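Serpin (Taeniopygia guttata, PDB 5HGC) binds cortisol and, as a member of the serpin family, may inhibit serine proteases. Local coordinates at residues I42-A47 against L97-A102. Numbering follows the deposited sequence.
Sequences ISTAFA and LNMMNA. Unlike the reference sequence in segment 42-47: Thr44 (reference Ala).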
ATOM      1  N   ILE A  42      -4.496   1.901   3.831  1.00 23.86           N
ATOM      2  CA  ILE A  42      -5.365   3.085   3.853  1.00 24.62           C
ATOM      3  C   ILE A  42      -6.789   2.628   3.945  1.00 24.89           C
ATOM      4  O   ILE A  42      -7.537   3.111   4.790  1.00 24.90           O
ATOM      5  CB  ILE A  42      -5.162   4.052   2.675  1.00 23.45           C
ATOM      6  CG1 ILE A  42      -3.743   4.613   2.757  1.00 22.61           C
ATOM      7  CG2 ILE A  42      -6.240   5.147   2.638  1.00 21.37           C
ATOM      8  CD1 ILE A  42      -3.325   5.287   1.462  1.00 22.39           C
ATOM      9  N   SER A  43      -7.166   1.667   3.122  1.00 26.91           N
ATOM     10  CA  SER A  43      -8.569   1.293   3.106  1.00 27.79           C
ATOM     11  C   SER A  43      -8.962   0.830   4.484  1.00 28.40           C
ATOM     12  O   SER A  43     -10.041   1.143   4.943  1.00 28.11           O
ATOM     13  CB  SER A  43      -8.851   0.164   2.144  1.00 26.63           C
ATOM     14  OG  SER A  43      -8.902   0.658   0.859  1.00 28.26           O
ATOM     15  N   THR A  44      -8.076   0.080   5.124  1.00 28.39           N
ATOM     16  CA  THR A  44      -8.360  -0.522   6.408  1.00 30.16           C
ATOM     17  C   THR A  44      -8.457   0.552   7.509  1.00 29.42           C
ATOM     18  O   THR A  44      -9.380   0.456   8.300  1.00 31.46           O
ATOM     19  CB  THR A  44      -7.310  -1.588   6.716  1.00 32.50           C
ATOM     20  OG1 THR A  44      -7.357  -2.583   5.688  1.00 37.85           O
ATOM     21  CG2 THR A  44      -7.579  -2.244   7.999  1.00 37.99           C
ATOM     22  N   ALA A  45      -7.560   1.565   7.522  1.00 27.00           N
ATOM     23  CA  ALA A  45      -7.562   2.608   8.550  1.00 26.85           C
ATOM     24  C   ALA A  45      -8.901   3.351   8.489  1.00 31.44           C
ATOM     25  O   ALA A  45      -9.550   3.527   9.528  1.00 33.94           O
ATOM     26  CB  ALA A  45      -6.402   3.568   8.395  1.00 24.84           C
ATOM     27  N   PHE A  46      -9.367   3.687   7.277  1.00 30.10           N
ATOM     28  CA  PHE A  46     -10.647   4.387   7.112  1.00 28.05           C
ATOM     29  C   PHE A  46     -11.903   3.618   7.384  1.00 28.97           C
ATOM     30  O   PHE A  46     -12.856   4.190   7.912  1.00 29.42           O
ATOM     31  CB  PHE A  46     -10.715   5.155   5.788  1.00 28.62           C
ATOM     32  CG  PHE A  46     -10.082   6.489   5.911  1.00 27.56           C
ATOM     33  CD1 PHE A  46      -8.706   6.622   5.793  1.00 28.30           C
ATOM     34  CD2 PHE A  46     -10.836   7.573   6.312  1.00 27.07           C
ATOM     35  CE1 PHE A  46      -8.104   7.850   6.047  1.00 32.34           C
ATOM     36  CE2 PHE A  46     -10.254   8.807   6.554  1.00 28.67           C
ATOM     37  CZ  PHE A  46      -8.886   8.954   6.418  1.00 31.81           C
ATOM     38  N   ALA A  47     -11.909   2.329   7.067  1.00 27.62           N
ATOM     39  CA  ALA A  47     -13.072   1.506   7.337  1.00 28.84           C
ATOM     40  C   ALA A  47     -13.229   1.455   8.849  1.00 32.66           C
ATOM     41  O   ALA A  47     -14.327   1.574   9.378  1.00 30.62           O
ATOM     42  CB  ALA A  47     -12.878   0.111   6.779  1.00 28.86           C
ATOM     43  N   LEU A  97       2.376  -9.224   6.904  1.00 30.21           N
ATOM     44  CA  LEU A  97       2.548  -7.888   6.384  1.00 29.66           C
ATOM     45  C   LEU A  97       2.848  -6.949   7.565  1.00 32.79           C
ATOM     46  O   LEU A  97       3.564  -5.960   7.426  1.00 30.32           O
ATOM     47  CB  LEU A  97       1.274  -7.509   5.664  1.00 25.76           C
ATOM     48  CG  LEU A  97       1.159  -6.135   5.058  1.00 27.98           C
ATOM     49  CD1 LEU A  97       2.207  -5.908   3.961  1.00 26.14           C
ATOM     50  CD2 LEU A  97      -0.280  -5.970   4.552  1.00 26.58           C
ATOM     51  N   ASN A  98       2.315  -7.317   8.734  1.00 34.61           N
ATOM     52  CA  ASN A  98       2.360  -6.518   9.937  1.00 37.47           C
ATOM     53  C   ASN A  98       1.867  -5.079   9.771  1.00 37.04           C
ATOM     54  O   ASN A  98       2.517  -4.132  10.162  1.00 39.71           O
ATOM     55  CB  ASN A  98       3.707  -6.698  10.654  1.00 43.86           C
ATOM     56  CG  ASN A  98       3.941  -8.180  11.059  1.00 56.12           C
ATOM     57  OD1 ASN A  98       3.007  -8.880  11.500  1.00 59.06           O
ATOM     58  ND2 ASN A  98       5.171  -8.673  10.869  1.00 56.27           N
ATOM     59  N   MET A  99       0.686  -4.921   9.195  1.00 33.41           N
ATOM     60  CA  MET A  99       0.183  -3.575   8.932  1.00 32.45           C
ATOM     61  C   MET A  99      -0.534  -3.112  10.163  1.00 32.49           C
ATOM     62  O   MET A  99      -1.226  -3.895  10.803  1.00 29.02           O
ATOM     63  CB  MET A  99      -0.735  -3.539   7.724  1.00 32.03           C
ATOM     64  CG  MET A  99      -1.963  -4.424   7.747  1.00 34.19           C
ATOM     65  SD  MET A  99      -3.141  -3.732   6.558  1.00 44.01           S
ATOM     66  CE  MET A  99      -4.296  -5.076   6.639  1.00 38.37           C
ATOM     67  N   MET A 100      -0.349  -1.839  10.497  1.00 33.01           N
ATOM     68  CA  MET A 100      -0.839  -1.293  11.764  1.00 31.95           C
ATOM     69  C   MET A 100      -1.529   0.049  11.613  1.00 34.13           C
ATOM     70  O   MET A 100      -1.100   0.902  10.819  1.00 33.65           O
ATOM     71  CB  MET A 100       0.300  -1.210  12.762  1.00 31.00           C
ATOM     72  CG  MET A 100       0.820  -2.592  13.159  1.00 35.95           C
ATOM     73  SD  MET A 100       2.564  -2.825  13.660  1.00 53.71           S
ATOM     74  CE  MET A 100       3.565  -2.302  12.246  1.00 44.37           C
ATOM     75  N   ASN A 101      -2.617   0.178  12.376  1.00 36.35           N
ATOM     76  CA  ASN A 101      -3.480   1.359  12.519  1.00 37.41           C
ATOM     77  C   ASN A 101      -3.391   1.838  13.945  1.00 35.07           C
ATOM     78  O   ASN A 101      -3.443   1.011  14.859  1.00 41.44           O
ATOM     79  CB  ASN A 101      -4.925   0.929  12.362  1.00 46.25           C
ATOM     80  CG  ASN A 101      -5.257   0.589  10.951  1.00 59.35           C
ATOM     81  OD1 ASN A 101      -4.689   1.192  10.006  1.00 68.87           O
ATOM     82  ND2 ASN A 101      -6.161  -0.390  10.769  1.00 52.25           N
ATOM     83  N   ALA A 102      -3.227   3.140  14.151  1.00 28.97           N
ATOM     84  CA  ALA A 102      -3.272   3.725  15.489  1.00 26.69           C
ATOM     85  C   ALA A 102      -3.955   5.072  15.410  1.00 26.47           C
ATOM     86  O   ALA A 102      -3.916   5.727  14.357  1.00 22.83           O
ATOM     87  CB  ALA A 102      -1.901   3.829  16.138  1.00 23.06           C
TER
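Asn101 turns CG anti to its own carbonyl carbon (chi1 -72°), which carries the amide from its strand toward helix 39-52, while in Thr44 OG1 stands beside the backbone N (chi1 -60°), which puts CG2 anti to that nitrogen and presents the methyl to the amide nitrogen of Asn101. The pairing belongs to the serpin fold, in which helix 39-52 packs against the large central beta-sheet, here through strand 100-106. The nearest pair of CA atoms across the two segments, 5.8 Å apart, belongs to Ala45 and Asn101. The carboxamide spans two neighbouring helix residues: OD1 of Asn101 approaches CB of Ala45 at 3.3 Å and CA of Ala45 at 3.5 Å, while ND2 of Asn101 meets CG2 of Thr44 at 3.6 Å, the side chains of Thr44 and Asn101 crossing at about a right angle. Across the interface the polar amide therefore meets carbon, and the contact between these segments is van der Waals in character. The Thr44 hydroxyl is engaged within its own helix, hydrogen-bonded to the carbonyl oxygen of Val40, one turn earlier. An alanine at Asn101 would remove the whole carboxamide and would probably open a gap beside Ala45, leaving the Thr44 methyl without its partner from the strand. Helix 74-89 also packs on Thr44, through Phe81 and Ile85, and Leu88 of this helix touches Met99; on the strand side, Ser171 of strand 167-176 adjoins Asn101. The four touching residues are thus buried where two helices meet the sheet. Just ahead of Met100, Met99 reaches toward the helix, its terminal methyl CE lying 4.1 Å from OG1 of Thr44.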